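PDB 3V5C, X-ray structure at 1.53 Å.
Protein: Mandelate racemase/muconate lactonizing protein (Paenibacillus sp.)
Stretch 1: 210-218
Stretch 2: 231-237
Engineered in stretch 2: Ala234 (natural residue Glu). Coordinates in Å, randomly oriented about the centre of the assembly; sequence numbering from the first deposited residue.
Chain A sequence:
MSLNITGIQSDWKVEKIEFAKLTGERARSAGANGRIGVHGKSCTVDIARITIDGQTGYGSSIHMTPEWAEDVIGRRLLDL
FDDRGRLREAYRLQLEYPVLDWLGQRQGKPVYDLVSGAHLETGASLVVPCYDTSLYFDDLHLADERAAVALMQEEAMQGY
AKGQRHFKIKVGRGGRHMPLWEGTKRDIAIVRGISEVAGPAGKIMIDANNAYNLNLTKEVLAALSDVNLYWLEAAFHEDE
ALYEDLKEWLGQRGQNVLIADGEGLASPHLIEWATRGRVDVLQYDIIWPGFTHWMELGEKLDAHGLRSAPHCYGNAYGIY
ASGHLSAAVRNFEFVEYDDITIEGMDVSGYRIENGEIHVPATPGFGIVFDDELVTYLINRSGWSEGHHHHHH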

# COMPACT_ATOMS: atom_id res chain seq x y z
N ASN A 210 8.89 -9.00 11.34
CA ASN A 210 9.05 -10.35 11.88
C ASN A 210 10.27 -10.60 12.77
O ASN A 210 10.63 -11.75 13.03
CB ASN A 210 9.01 -11.38 10.75
CG ASN A 210 7.64 -11.50 10.12
OD1 ASN A 210 6.62 -11.22 10.78
ND2 ASN A 210 7.59 -11.91 8.86
N ALA A 211 10.88 -9.53 13.26
CA ALA A 211 12.13 -9.67 14.00
C ALA A 211 11.95 -10.02 15.47
O ALA A 211 12.93 -10.26 16.17
CB ALA A 211 12.96 -8.41 13.87
N TYR A 212 10.71 -10.02 15.96
CA TYR A 212 10.47 -10.38 17.35
C TYR A 212 10.11 -11.87 17.48
O TYR A 212 10.03 -12.58 16.47
CB TYR A 212 9.33 -9.53 17.91
CG TYR A 212 9.66 -8.06 18.16
CD1 TYR A 212 10.98 -7.60 18.25
CD2 TYR A 212 8.63 -7.13 18.34
CE1 TYR A 212 11.25 -6.25 18.50
CE2 TYR A 212 8.89 -5.80 18.58
CZ TYR A 212 10.19 -5.37 18.67
OH TYR A 212 10.39 -4.03 18.92
N ASN A 213 9.95 -12.34 18.72
CA ASN A 213 9.19 -13.56 19.03
C ASN A 213 8.11 -13.11 20.02
O ASN A 213 7.98 -11.90 20.30
CB ASN A 213 10.11 -14.68 19.58
CG ASN A 213 10.89 -14.26 20.81
OD1 ASN A 213 10.55 -13.28 21.49
ND2 ASN A 213 11.95 -15.00 21.12
N LEU A 214 7.31 -14.03 20.54
CA LEU A 214 6.15 -13.62 21.31
C LEU A 214 6.56 -12.88 22.59
O LEU A 214 5.94 -11.88 22.96
CB LEU A 214 5.24 -14.82 21.60
CG LEU A 214 4.01 -14.58 22.46
CD1 LEU A 214 3.05 -13.57 21.81
CD2 LEU A 214 3.30 -15.93 22.70
N ASN A 215 7.58 -13.39 23.28
CA ASN A 215 8.01 -12.75 24.52
C ASN A 215 8.67 -11.38 24.30
O ASN A 215 8.45 -10.46 25.08
CB ASN A 215 8.87 -13.68 25.38
CG ASN A 215 8.05 -14.51 26.35
OD1 ASN A 215 6.93 -14.14 26.68
ND2 ASN A 215 8.60 -15.61 26.83
N LEU A 216 9.47 -11.23 23.24
CA LEU A 216 9.98 -9.89 22.91
C LEU A 216 8.83 -8.95 22.66
O LEU A 216 8.85 -7.79 23.08
CB LEU A 216 10.88 -9.92 21.68
CG LEU A 216 12.32 -10.33 21.92
CD1 LEU A 216 13.01 -10.67 20.60
CD2 LEU A 216 13.07 -9.22 22.68
N THR A 217 7.81 -9.45 21.96
CA THR A 217 6.64 -8.65 21.63
C THR A 217 5.94 -8.19 22.89
O THR A 217 5.60 -7.02 23.02
CB THR A 217 5.68 -9.45 20.74
OG1 THR A 217 6.36 -9.78 19.53
CG2 THR A 217 4.44 -8.62 20.43
N LYS A 218 5.74 -9.11 23.83
CA LYS A 218 5.09 -8.76 25.08
C LYS A 218 5.94 -7.77 25.89
O LYS A 218 5.38 -6.90 26.56
CB LYS A 218 4.83 -10.02 25.91
CG LYS A 218 3.74 -10.90 25.30
CD LYS A 218 3.59 -12.18 26.13
CE LYS A 218 2.41 -12.99 25.62
NZ LYS A 218 2.29 -14.28 26.39
N TRP A 231 -1.80 -0.19 16.01
CA TRP A 231 -1.59 -1.60 15.70
C TRP A 231 -0.14 -2.06 15.74
O TRP A 231 0.80 -1.24 15.70
CB TRP A 231 -2.24 -1.98 14.36
CG TRP A 231 -1.53 -1.65 13.06
CD1 TRP A 231 -0.22 -1.88 12.72
CD2 TRP A 231 -2.16 -1.15 11.87
NE1 TRP A 231 0.00 -1.51 11.41
CE2 TRP A 231 -1.18 -1.07 10.87
CE3 TRP A 231 -3.47 -0.74 11.58
CZ2 TRP A 231 -1.45 -0.56 9.58
CZ3 TRP A 231 -3.75 -0.25 10.29
CH2 TRP A 231 -2.74 -0.18 9.31
N LEU A 232 -0.00 -3.37 15.88
CA LEU A 232 1.26 -4.08 15.83
C LEU A 232 1.29 -4.95 14.59
O LEU A 232 0.48 -5.88 14.45
CB LEU A 232 1.36 -4.98 17.06
CG LEU A 232 2.46 -6.05 17.04
CD1 LEU A 232 3.82 -5.41 17.14
CD2 LEU A 232 2.26 -7.04 18.19
N GLU A 233 2.23 -4.66 13.70
CA GLU A 233 2.34 -5.32 12.41
C GLU A 233 3.56 -6.23 12.36
O GLU A 233 4.67 -5.85 12.78
CB GLU A 233 2.40 -4.23 11.32
CG GLU A 233 2.97 -4.60 9.98
CD GLU A 233 2.69 -3.50 8.95
OE1 GLU A 233 2.00 -2.54 9.31
OE2 GLU A 233 3.16 -3.63 7.81
N ALA A 234 3.35 -7.44 11.86
CA ALA A 234 4.46 -8.34 11.59
C ALA A 234 5.39 -8.52 12.78
O ALA A 234 6.60 -8.43 12.64
CB ALA A 234 5.23 -7.88 10.36
N ALA A 235 4.83 -8.79 13.96
CA ALA A 235 5.65 -9.03 15.14
C ALA A 235 6.61 -10.20 14.92
O ALA A 235 7.81 -10.14 15.26
CB ALA A 235 4.77 -9.27 16.36
N PHE A 236 6.07 -11.24 14.31
CA PHE A 236 6.78 -12.47 13.98
C PHE A 236 5.93 -13.13 12.91
O PHE A 236 4.77 -12.78 12.74
CB PHE A 236 6.89 -13.38 15.22
CG PHE A 236 5.65 -13.37 16.08
CD1 PHE A 236 5.59 -12.62 17.25
CD2 PHE A 236 4.52 -14.09 15.70
CE1 PHE A 236 4.43 -12.59 18.04
CE2 PHE A 236 3.36 -14.08 16.47
CZ PHE A 236 3.31 -13.33 17.65
N HIS A 237 6.51 -14.06 12.17
CA HIS A 237 5.72 -14.69 11.11
C HIS A 237 4.43 -15.24 11.71
O HIS A 237 4.45 -15.92 12.73
CB HIS A 237 6.49 -15.77 10.38
CG HIS A 237 5.76 -16.31 9.20
ND1 HIS A 237 5.47 -15.52 8.10
CD2 HIS A 237 5.19 -17.51 8.96
CE1 HIS A 237 4.79 -16.23 7.22
NE2 HIS A 237 4.61 -17.44 7.71
O HOH W 1 9.58 -14.57 12.28

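How do the two backbones meet? Stretch 2 leaves its strand after Glu233 and runs as loop past the loop that leads into the helix of stretch 1. The CA atoms nearest each other across the stretches are those of Asn210 and Phe236, 3.7 Å apart. Two main-chain hydrogen bonds tie the loops together: Asn210 N donates to Ala234 O at 2.7 Å, and Tyr212 N donates to Ala235 O at 3.0 Å. Successive carbonyls of stretch 2 thus serve alternate amides of stretch 1, while Ala211 between them turns its CA-to-CB bond away. A water extends the link, donating to Asn210 O and accepting from His237 N, each at 3.1 Å.

How does the helix of stretch 1 begin? Asn213 caps its N-terminus, with OD1 accepting from Leu216 N at 2.9 Å. Its carbonyl O also receives two bonds from Thr217, from the backbone N at 3.0 Å and from the hydroxyl OG1 at 2.8 Å. The same hydroxyl lies close to stretch 2, with Thr217 OG1 3.6 Å from Ala235 CB.

Where does Phe236 find its packing? Its CA-to-CB bond points away overall, yet Phe236 CB still lies 3.5 Å from Tyr212 O. The ring then runs beside the start of the helix, where Phe236 CE1 approaches Leu214 CA at 3.8 Å and Leu214 CD1 at 4.1 Å. Thr217 OG1 sits at the ring edge, 3.7 Å from Phe236 CD1.

What do the remaining side chains add? The CA-to-CB bonds of Thr217 and Leu232 both point toward the other stretch, and the methyls Thr217 CG2 and Leu232 CD2 meet at 3.5 Å, an apolar contact reaching back to the strand. The engineered Ala234 supplies the carbonyl that accepts from Asn210 N, and its side chain also lies near Asn210.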